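Glutamate--tRNA ligase (Methanothermobacter thermautotrophicus, PDB 3AII) probably charges tRNA(Glu) with glutamate, activating the amino acid with ATP to Glu-AMP before passing it to the acceptor end of the tRNA. Local coordinates at residues 523-536 and 539-553. Numbering follows the deposited sequence.
Sequences LEVDDVVQLERFGF and LDSAGPGMVFYYAHK
Phe536 meets Ala551 and His552 through its backbone, and the two bonds join the C-terminal strand 546-552 to strand 535-541. Phe536 N donates to His552 O (2.8 Å), while Ala551 N donates to Phe536 O from 27° outside the carbonyl plane. A second pair works where the type II turn Glu524–Asp527 enters strand 528-531: Asp526 N reaches Leu539 O in the carbonyl plane (2.9 Å), and Leu539 N answers to Asp527 O. From within the turn, Asp527 OD1 accepts Glu524 N, met well above the carboxylate plane.

Strands 528-531, 535-541 and 546-552 form two successive antiparallel hairpins in the anticodon-binding part of this class I synthetase, and both carry a classic bulge: Phe534 and Gly535 opposite Leu531, Asp540 and Ser541 opposite Val547.

Side-chain contacts of the aromatic residues follow at and beyond the first bulge. With CG anti to the backbone N (chi1 -165°), Tyr550 swings its ring against Gly535 and its hydroxyl donates to Phe534 O (2.7 Å from OH). The edge of the same ring faces the Phe534 ring in an offset edge-to-face pair, planes at 82°. Phe536 takes the C-terminal Lys553 O at its ring edge, 3.6 Å from CD2; His552 ND1 donates a hydrogen bond to that oxygen, which lies in the plane of the imidazole, and Arg394 NE of helix 386-397 donates a second.

Apolar packing runs from the turn to the middle of the contact. Leu539 CD2 lies 3.8 Å from Leu523 CB, Leu523 CD1 touches the edge of the Phe548 ring, and Val529 CG2 comes within 3.8 Å of Phe548 CE2.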
ATOM      1  N   LEU A 523     -17.723  21.514   5.429  1.00 18.25           N
ATOM      2  CA  LEU A 523     -16.884  20.326   5.498  1.00 18.47           C
ATOM      3  C   LEU A 523     -15.654  20.549   6.365  1.00 19.93           C
ATOM      4  O   LEU A 523     -15.150  21.673   6.474  1.00 26.83           O
ATOM      5  CB  LEU A 523     -16.442  19.916   4.093  1.00 19.34           C
ATOM      6  CG  LEU A 523     -17.590  19.550   3.149  1.00 18.40           C
ATOM      7  CD1 LEU A 523     -17.126  19.540   1.695  1.00 19.41           C
ATOM      8  CD2 LEU A 523     -18.179  18.201   3.568  1.00 17.91           C
ATOM      9  N   GLU A 524     -15.189  19.473   6.978  1.00 23.57           N
ATOM     10  CA  GLU A 524     -13.951  19.505   7.733  1.00 20.97           C
ATOM     11  C   GLU A 524     -12.959  18.556   7.096  1.00 23.22           C
ATOM     12  O   GLU A 524     -13.342  17.597   6.428  1.00 22.46           O
ATOM     13  CB  GLU A 524     -14.213  19.102   9.185  1.00 33.36           C
ATOM     14  CG  GLU A 524     -15.059  20.120   9.948  1.00 46.77           C
ATOM     15  CD  GLU A 524     -15.434  19.652  11.344  1.00 72.29           C
ATOM     16  OE1 GLU A 524     -15.712  20.515  12.203  1.00 75.14           O
ATOM     17  OE2 GLU A 524     -15.452  18.425  11.582  1.00 58.45           O
ATOM     18  N   VAL A 525     -11.675  18.827   7.301  1.00 23.60           N
ATOM     19  CA  VAL A 525     -10.628  17.921   6.836  1.00 22.04           C
ATOM     20  C   VAL A 525     -10.917  16.468   7.230  1.00 23.65           C
ATOM     21  O   VAL A 525     -11.334  16.179   8.355  1.00 23.79           O
ATOM     22  CB  VAL A 525      -9.228  18.383   7.327  1.00 21.59           C
ATOM     23  CG1 VAL A 525      -8.160  17.364   6.950  1.00 23.09           C
ATOM     24  CG2 VAL A 525      -8.911  19.764   6.751  1.00 27.17           C
ATOM     25  N   ASP A 526     -10.701  15.571   6.272  1.00 17.69           N
ATOM     26  CA  ASP A 526     -10.993  14.135   6.363  1.00 21.87           C
ATOM     27  C   ASP A 526     -12.378  13.751   5.849  1.00 19.71           C
ATOM     28  O   ASP A 526     -12.641  12.575   5.605  1.00 19.12           O
ATOM     29  CB  ASP A 526     -10.801  13.577   7.782  1.00 24.26           C
ATOM     30  CG  ASP A 526      -9.368  13.676   8.264  1.00 35.93           C
ATOM     31  OD1 ASP A 526      -9.163  13.719   9.496  1.00 43.53           O
ATOM     32  OD2 ASP A 526      -8.450  13.711   7.418  1.00 35.40           O
ATOM     33  N   ASP A 527     -13.272  14.723   5.687  1.00 18.38           N
ATOM     34  CA  ASP A 527     -14.577  14.407   5.092  1.00 17.46           C
ATOM     35  C   ASP A 527     -14.388  13.908   3.659  1.00 20.87           C
ATOM     36  O   ASP A 527     -13.558  14.429   2.918  1.00 18.12           O
ATOM     37  CB  ASP A 527     -15.507  15.621   5.108  1.00 17.96           C
ATOM     38  CG  ASP A 527     -16.043  15.931   6.490  1.00 24.85           C
ATOM     39  OD1 ASP A 527     -16.606  17.033   6.662  1.00 24.44           O
ATOM     40  OD2 ASP A 527     -15.894  15.078   7.392  1.00 28.16           O
ATOM     41  N   VAL A 528     -15.135  12.881   3.272  1.00 17.02           N
ATOM     42  CA  VAL A 528     -15.049  12.388   1.900  1.00 18.68           C
ATOM     43  C   VAL A 528     -16.384  12.610   1.236  1.00 19.59           C
ATOM     44  O   VAL A 528     -17.405  12.182   1.759  1.00 18.64           O
ATOM     45  CB  VAL A 528     -14.673  10.902   1.866  1.00 14.53           C
ATOM     46  CG1 VAL A 528     -14.598  10.415   0.429  1.00 16.57           C
ATOM     47  CG2 VAL A 528     -13.333  10.681   2.595  1.00 15.03           C
ATOM     48  N   VAL A 529     -16.381  13.302   0.096  1.00 13.97           N
ATOM     49  CA  VAL A 529     -17.615  13.765  -0.502  1.00 14.12           C
ATOM     50  C   VAL A 529     -17.715  13.288  -1.935  1.00 13.24           C
ATOM     51  O   VAL A 529     -16.749  12.772  -2.508  1.00 16.26           O
ATOM     52  CB  VAL A 529     -17.688  15.302  -0.489  1.00 16.56           C
ATOM     53  CG1 VAL A 529     -17.592  15.813   0.940  1.00 18.48           C
ATOM     54  CG2 VAL A 529     -16.569  15.899  -1.355  1.00 19.42           C
ATOM     55  N   GLN A 530     -18.908  13.435  -2.490  1.00 13.50           N
ATOM     56  CA  GLN A 530     -19.121  13.225  -3.908  1.00 14.06           C
ATOM     57  C   GLN A 530     -19.273  14.585  -4.588  1.00 12.12           C
ATOM     58  O   GLN A 530     -20.229  15.338  -4.327  1.00 15.24           O
ATOM     59  CB  GLN A 530     -20.370  12.369  -4.155  1.00 16.22           C
ATOM     60  CG  GLN A 530     -20.597  12.112  -5.632  1.00 17.62           C
ATOM     61  CD  GLN A 530     -21.675  11.080  -5.910  1.00 33.94           C
ATOM     62  OE1 GLN A 530     -22.421  10.675  -5.014  1.00 32.99           O
ATOM     63  NE2 GLN A 530     -21.749  10.636  -7.156  1.00 31.68           N
ATOM     64  N   LEU A 531     -18.298  14.924  -5.423  1.00 12.43           N
ATOM     65  CA  LEU A 531     -18.404  16.091  -6.278  1.00 14.92           C
ATOM     66  C   LEU A 531     -19.189  15.629  -7.497  1.00 18.45           C
ATOM     67  O   LEU A 531     -18.678  14.884  -8.343  1.00 15.90           O
ATOM     68  CB  LEU A 531     -16.999  16.560  -6.656  1.00 14.89           C
ATOM     69  CG  LEU A 531     -16.136  16.908  -5.438  1.00 15.30           C
ATOM     70  CD1 LEU A 531     -14.751  17.393  -5.865  1.00 19.72           C
ATOM     71  CD2 LEU A 531     -16.823  17.962  -4.549  1.00 15.14           C
ATOM     72  N   GLU A 532     -20.458  16.025  -7.561  1.00 13.81           N
ATOM     73  CA  GLU A 532     -21.375  15.392  -8.493  1.00 13.31           C
ATOM     74  C   GLU A 532     -20.926  15.569  -9.937  1.00 13.83           C
ATOM     75  O   GLU A 532     -20.484  16.650 -10.318  1.00 17.44           O
ATOM     76  CB  GLU A 532     -22.780  15.941  -8.318  1.00 18.23           C
ATOM     77  CG  GLU A 532     -23.334  15.691  -6.915  1.00 17.30           C
ATOM     78  CD  GLU A 532     -24.833  15.797  -6.877  1.00 23.66           C
ATOM     79  OE1 GLU A 532     -25.501  14.942  -7.499  1.00 22.77           O
ATOM     80  OE2 GLU A 532     -25.347  16.728  -6.234  1.00 17.28           O
ATOM     81  N   ARG A 533     -21.032  14.482 -10.699  1.00 18.04           N
ATOM     82  CA  ARG A 533     -20.632  14.474 -12.110  0.66 17.28           C
ATOM     83  C   ARG A 533     -19.137  14.723 -12.290  1.00 18.90           C
ATOM     84  O   ARG A 533     -18.678  15.024 -13.400  1.00 19.22           O
ATOM     85  CB  ARG A 533     -21.447  15.500 -12.920  0.66 17.95           C
ATOM     86  CG  ARG A 533     -22.964  15.304 -12.848  0.66 20.41           C
ATOM     87  CD  ARG A 533     -23.734  16.204 -13.850  0.66 27.85           C
ATOM     88  NE  ARG A 533     -23.469  15.844 -15.247  0.66 26.49           N
ATOM     89  CZ  ARG A 533     -22.689  16.542 -16.065  0.66 21.60           C
ATOM     90  NH1 ARG A 533     -22.493  16.130 -17.314  0.66 25.54           N
ATOM     91  NH2 ARG A 533     -22.111  17.656 -15.643  0.66 13.73           N
ATOM     92  N   PHE A 534     -18.371  14.608 -11.207  1.00 16.54           N
ATOM     93  CA  PHE A 534     -16.929  14.795 -11.287  1.00 16.23           C
ATOM     94  C   PHE A 534     -16.196  13.613 -10.632  1.00 18.76           C
ATOM     95  O   PHE A 534     -15.465  12.882 -11.303  1.00 19.02           O
ATOM     96  CB  PHE A 534     -16.534  16.148 -10.674  1.00 16.01           C
ATOM     97  CG  PHE A 534     -15.069  16.476 -10.812  1.00 21.81           C
ATOM     98  CD1 PHE A 534     -14.565  16.949 -12.015  1.00 24.17           C
ATOM     99  CD2 PHE A 534     -14.203  16.315  -9.736  1.00 19.43           C
ATOM    100  CE1 PHE A 534     -13.211  17.250 -12.143  1.00 23.94           C
ATOM    101  CE2 PHE A 534     -12.842  16.609  -9.860  1.00 21.87           C
ATOM    102  CZ  PHE A 534     -12.354  17.083 -11.066  1.00 22.27           C
ATOM    103  N   GLY A 535     -16.413  13.400  -9.336  1.00 14.63           N
ATOM    104  CA  GLY A 535     -15.854  12.235  -8.670  1.00 16.34           C
ATOM    105  C   GLY A 535     -15.924  12.325  -7.155  1.00 15.98           C
ATOM    106  O   GLY A 535     -16.295  13.361  -6.611  1.00 15.32           O
ATOM    107  N   PHE A 536     -15.560  11.241  -6.480  1.00 15.57           N
ATOM    108  CA  PHE A 536     -15.450  11.259  -5.021  1.00 13.29           C
ATOM    109  C   PHE A 536     -14.087  11.808  -4.649  1.00 15.90           C
ATOM    110  O   PHE A 536     -13.115  11.599  -5.379  1.00 17.68           O
ATOM    111  CB  PHE A 536     -15.609   9.853  -4.459  1.00 13.86           C
ATOM    112  CG  PHE A 536     -16.984   9.285  -4.656  1.00 18.21           C
ATOM    113  CD1 PHE A 536     -17.956   9.462  -3.695  1.00 19.10           C
ATOM    114  CD2 PHE A 536     -17.306   8.592  -5.813  1.00 19.48           C
ATOM    115  CE1 PHE A 536     -19.224   8.940  -3.870  1.00 19.42           C
ATOM    116  CE2 PHE A 536     -18.575   8.076  -5.997  1.00 20.40           C
ATOM    117  CZ  PHE A 536     -19.534   8.249  -5.023  1.00 19.12           C
ATOM    118  N   LEU A 539     -11.505  15.822   1.502  1.00 15.15           N
ATOM    119  CA  LEU A 539     -11.039  17.168   1.838  1.00 13.81           C
ATOM    120  C   LEU A 539      -9.737  17.085   2.649  1.00 15.81           C
ATOM    121  O   LEU A 539      -9.700  16.515   3.749  1.00 17.07           O
ATOM    122  CB  LEU A 539     -12.092  17.946   2.625  1.00 15.21           C
ATOM    123  CG  LEU A 539     -11.652  19.381   2.961  1.00 16.77           C
ATOM    124  CD1 LEU A 539     -11.462  20.210   1.689  1.00 22.30           C
ATOM    125  CD2 LEU A 539     -12.668  20.071   3.884  1.00 20.81           C
ATOM    126  N   ASP A 540      -8.681  17.665   2.093  1.00 15.53           N
ATOM    127  CA  ASP A 540      -7.331  17.530   2.652  1.00 19.31           C
ATOM    128  C   ASP A 540      -6.934  18.770   3.446  1.00 21.71           C
ATOM    129  O   ASP A 540      -6.223  18.684   4.452  1.00 19.92           O
ATOM    130  CB  ASP A 540      -6.329  17.274   1.525  1.00 18.00           C
ATOM    131  CG  ASP A 540      -4.936  16.962   2.044  1.00 20.98           C
ATOM    132  OD1 ASP A 540      -4.052  17.829   1.890  1.00 23.24           O
ATOM    133  OD2 ASP A 540      -4.730  15.868   2.616  1.00 20.13           O
ATOM    134  N   SER A 541      -7.400  19.927   2.997  1.00 22.36           N
ATOM    135  CA  SER A 541      -7.193  21.153   3.757  1.00 21.68           C
ATOM    136  C   SER A 541      -8.350  22.111   3.532  1.00 30.16           C
ATOM    137  O   SER A 541      -8.859  22.233   2.418  1.00 23.68           O
ATOM    138  CB  SER A 541      -5.848  21.800   3.409  1.00 28.26           C
ATOM    139  OG  SER A 541      -5.729  22.026   2.019  1.00 39.93           O
ATOM    140  N   ALA A 542      -8.775  22.775   4.604  1.00 32.21           N
ATOM    141  CA  ALA A 542      -9.975  23.614   4.556  1.00 27.82           C
ATOM    142  C   ALA A 542      -9.665  25.032   4.107  1.00 41.82           C
ATOM    143  O   ALA A 542      -8.502  25.421   3.994  1.00 45.67           O
ATOM    144  CB  ALA A 542     -10.675  23.621   5.907  1.00 44.72           C
ATOM    145  N   GLY A 543     -10.721  25.799   3.855  1.00 37.03           N
ATOM    146  CA  GLY A 543     -10.591  27.150   3.334  1.00 42.94           C
ATOM    147  C   GLY A 543      -9.824  28.072   4.262  1.00 50.44           C
ATOM    148  O   GLY A 543      -9.507  27.696   5.389  1.00 44.56           O
ATOM    149  N   PRO A 544      -9.520  29.291   3.792  1.00 56.92           N
ATOM    150  CA  PRO A 544      -9.894  29.751   2.451  1.00 57.35           C
ATOM    151  C   PRO A 544      -9.193  28.936   1.372  1.00 39.44           C
ATOM    152  O   PRO A 544      -7.988  28.691   1.456  1.00 43.42           O
ATOM    153  CB  PRO A 544      -9.397  31.202   2.421  1.00 50.37           C
ATOM    154  CG  PRO A 544      -9.201  31.583   3.852  1.00 60.89           C
ATOM    155  CD  PRO A 544      -8.799  30.327   4.548  1.00 67.03           C
ATOM    156  N   GLY A 545      -9.949  28.511   0.368  1.00 37.74           N
ATOM    157  CA  GLY A 545      -9.385  27.713  -0.697  1.00 29.49           C
ATOM    158  C   GLY A 545      -9.296  26.258  -0.291  1.00 36.19           C
ATOM    159  O   GLY A 545      -8.225  25.757   0.050  1.00 37.80           O
ATOM    160  N   MET A 546     -10.435  25.578  -0.327  1.00 24.91           N
ATOM    161  CA  MET A 546     -10.477  24.147  -0.048  1.00 20.73           C
ATOM    162  C   MET A 546      -9.629  23.345  -1.035  1.00 20.95           C
ATOM    163  O   MET A 546      -9.643  23.589  -2.241  1.00 23.37           O
ATOM    164  CB  MET A 546     -11.927  23.663  -0.111  1.00 23.04           C
ATOM    165  CG  MET A 546     -12.734  24.005   1.109  1.00 27.59           C
ATOM    166  SD  MET A 546     -14.472  23.638   0.782  1.00 37.78           S
ATOM    167  CE  MET A 546     -15.091  25.252   0.364  1.00 33.30           C
ATOM    168  N   VAL A 547      -8.895  22.371  -0.517  1.00 17.55           N
ATOM    169  CA  VAL A 547      -8.158  21.455  -1.376  1.00 15.27           C
ATOM    170  C   VAL A 547      -8.618  20.020  -1.133  1.00 19.36           C
ATOM    171  O   VAL A 547      -8.536  19.526  -0.015  1.00 18.50           O
ATOM    172  CB  VAL A 547      -6.654  21.556  -1.119  1.00 20.63           C
ATOM    173  CG1 VAL A 547      -5.907  20.609  -2.032  1.00 23.45           C
ATOM    174  CG2 VAL A 547      -6.195  23.001  -1.325  1.00 21.11           C
ATOM    175  N   PHE A 548      -9.106  19.370  -2.188  1.00 16.46           N
ATOM    176  CA  PHE A 548      -9.526  17.974  -2.128  1.00 17.95           C
ATOM    177  C   PHE A 548      -8.512  17.115  -2.849  1.00 16.83           C
ATOM    178  O   PHE A 548      -7.851  17.581  -3.784  1.00 20.57           O
ATOM    179  CB  PHE A 548     -10.857  17.778  -2.867  1.00 16.78           C
ATOM    180  CG  PHE A 548     -12.018  18.514  -2.256  1.00 16.68           C
ATOM    181  CD1 PHE A 548     -12.295  19.819  -2.623  1.00 16.34           C
ATOM    182  CD2 PHE A 548     -12.845  17.886  -1.334  1.00 15.75           C
ATOM    183  CE1 PHE A 548     -13.376  20.502  -2.075  1.00 18.02           C
ATOM    184  CE2 PHE A 548     -13.924  18.559  -0.776  1.00 14.32           C
ATOM    185  CZ  PHE A 548     -14.192  19.871  -1.146  1.00 16.13           C
ATOM    186  N   TYR A 549      -8.421  15.856  -2.432  1.00 17.08           N
ATOM    187  CA  TYR A 549      -7.691  14.826  -3.165  1.00 19.11           C
ATOM    188  C   TYR A 549      -8.666  13.833  -3.806  1.00 15.08           C
ATOM    189  O   TYR A 549      -9.504  13.241  -3.129  1.00 18.21           O
ATOM    190  CB  TYR A 549      -6.673  14.116  -2.248  1.00 18.89           C
ATOM    191  CG  TYR A 549      -5.357  14.854  -2.190  1.00 17.29           C
ATOM    192  CD1 TYR A 549      -4.185  14.273  -2.670  1.00 24.10           C
ATOM    193  CD2 TYR A 549      -5.294  16.149  -1.701  1.00 19.81           C
ATOM    194  CE1 TYR A 549      -2.986  14.969  -2.648  1.00 20.12           C
ATOM    195  CE2 TYR A 549      -4.103  16.853  -1.673  1.00 21.43           C
ATOM    196  CZ  TYR A 549      -2.952  16.254  -2.156  1.00 23.83           C
ATOM    197  OH  TYR A 549      -1.762  16.955  -2.135  1.00 30.43           O
ATOM    198  N   TYR A 550      -8.547  13.661  -5.123  1.00 15.65           N
ATOM    199  CA  TYR A 550      -9.454  12.823  -5.903  1.00 16.70           C
ATOM    200  C   TYR A 550      -9.289  11.335  -5.640  1.00 19.28           C
ATOM    201  O   TYR A 550      -8.172  10.801  -5.666  1.00 19.37           O
ATOM    202  CB  TYR A 550      -9.225  13.101  -7.385  1.00 17.75           C
ATOM    203  CG  TYR A 550     -10.298  12.606  -8.331  1.00 14.69           C
ATOM    204  CD1 TYR A 550     -11.433  13.377  -8.578  1.00 16.87           C
ATOM    205  CD2 TYR A 550     -10.164  11.394  -9.011  1.00 17.47           C
ATOM    206  CE1 TYR A 550     -12.411  12.946  -9.457  1.00 21.02           C
ATOM    207  CE2 TYR A 550     -11.138  10.963  -9.909  1.00 18.26           C
ATOM    208  CZ  TYR A 550     -12.259  11.748 -10.123  1.00 22.16           C
ATOM    209  OH  TYR A 550     -13.246  11.342 -11.003  1.00 20.59           O
ATOM    210  N   ALA A 551     -10.402  10.653  -5.399  1.00 15.57           N
ATOM    211  CA  ALA A 551     -10.372   9.205  -5.267  1.00 16.68           C
ATOM    212  C   ALA A 551     -10.641   8.557  -6.617  1.00 21.50           C
ATOM    213  O   ALA A 551      -9.739   7.972  -7.224  1.00 23.21           O
ATOM    214  CB  ALA A 551     -11.394   8.729  -4.231  1.00 17.49           C
ATOM    215  N   HIS A 552     -11.876   8.682  -7.099  1.00 18.38           N
ATOM    216  CA  HIS A 552     -12.296   8.016  -8.332  1.00 15.75           C
ATOM    217  C   HIS A 552     -13.664   8.522  -8.770  1.00 19.12           C
ATOM    218  O   HIS A 552     -14.350   9.213  -8.019  1.00 18.82           O
ATOM    219  CB  HIS A 552     -12.364   6.496  -8.109  1.00 19.52           C
ATOM    220  CG  HIS A 552     -13.120   6.111  -6.874  1.00 17.16           C
ATOM    221  ND1 HIS A 552     -14.493   6.218  -6.779  1.00 19.24           N
ATOM    222  CD2 HIS A 552     -12.694   5.658  -5.671  1.00 17.40           C
ATOM    223  CE1 HIS A 552     -14.879   5.840  -5.574  1.00 21.47           C
ATOM    224  NE2 HIS A 552     -13.807   5.501  -4.879  1.00 17.77           N
ATOM    225  N   LYS A 553     -14.060   8.166  -9.989  1.00 18.45           N
ATOM    226  CA  LYS A 553     -15.376   8.540 -10.503  1.00 21.11           C
ATOM    227  C   LYS A 553     -16.485   7.955  -9.630  1.00 23.87           C
ATOM    228  O   LYS A 553     -16.277   7.007  -8.869  1.00 21.89           O
ATOM    229  CB  LYS A 553     -15.537   8.049 -11.945  1.00 35.27           C
ATOM    230  CG  LYS A 553     -14.412   8.489 -12.875  1.00 56.39           C
ATOM    231  CD  LYS A 553     -14.594   7.945 -14.286  1.00 56.03           C
ATOM    232  CE  LYS A 553     -15.834   8.529 -14.951  1.00 61.40           C
ATOM    233  NZ  LYS A 553     -16.012   8.025 -16.343  1.00 65.95           N
ATOM    234  OXT LYS A 553     -17.629   8.414  -9.663  1.00 26.05           O
TER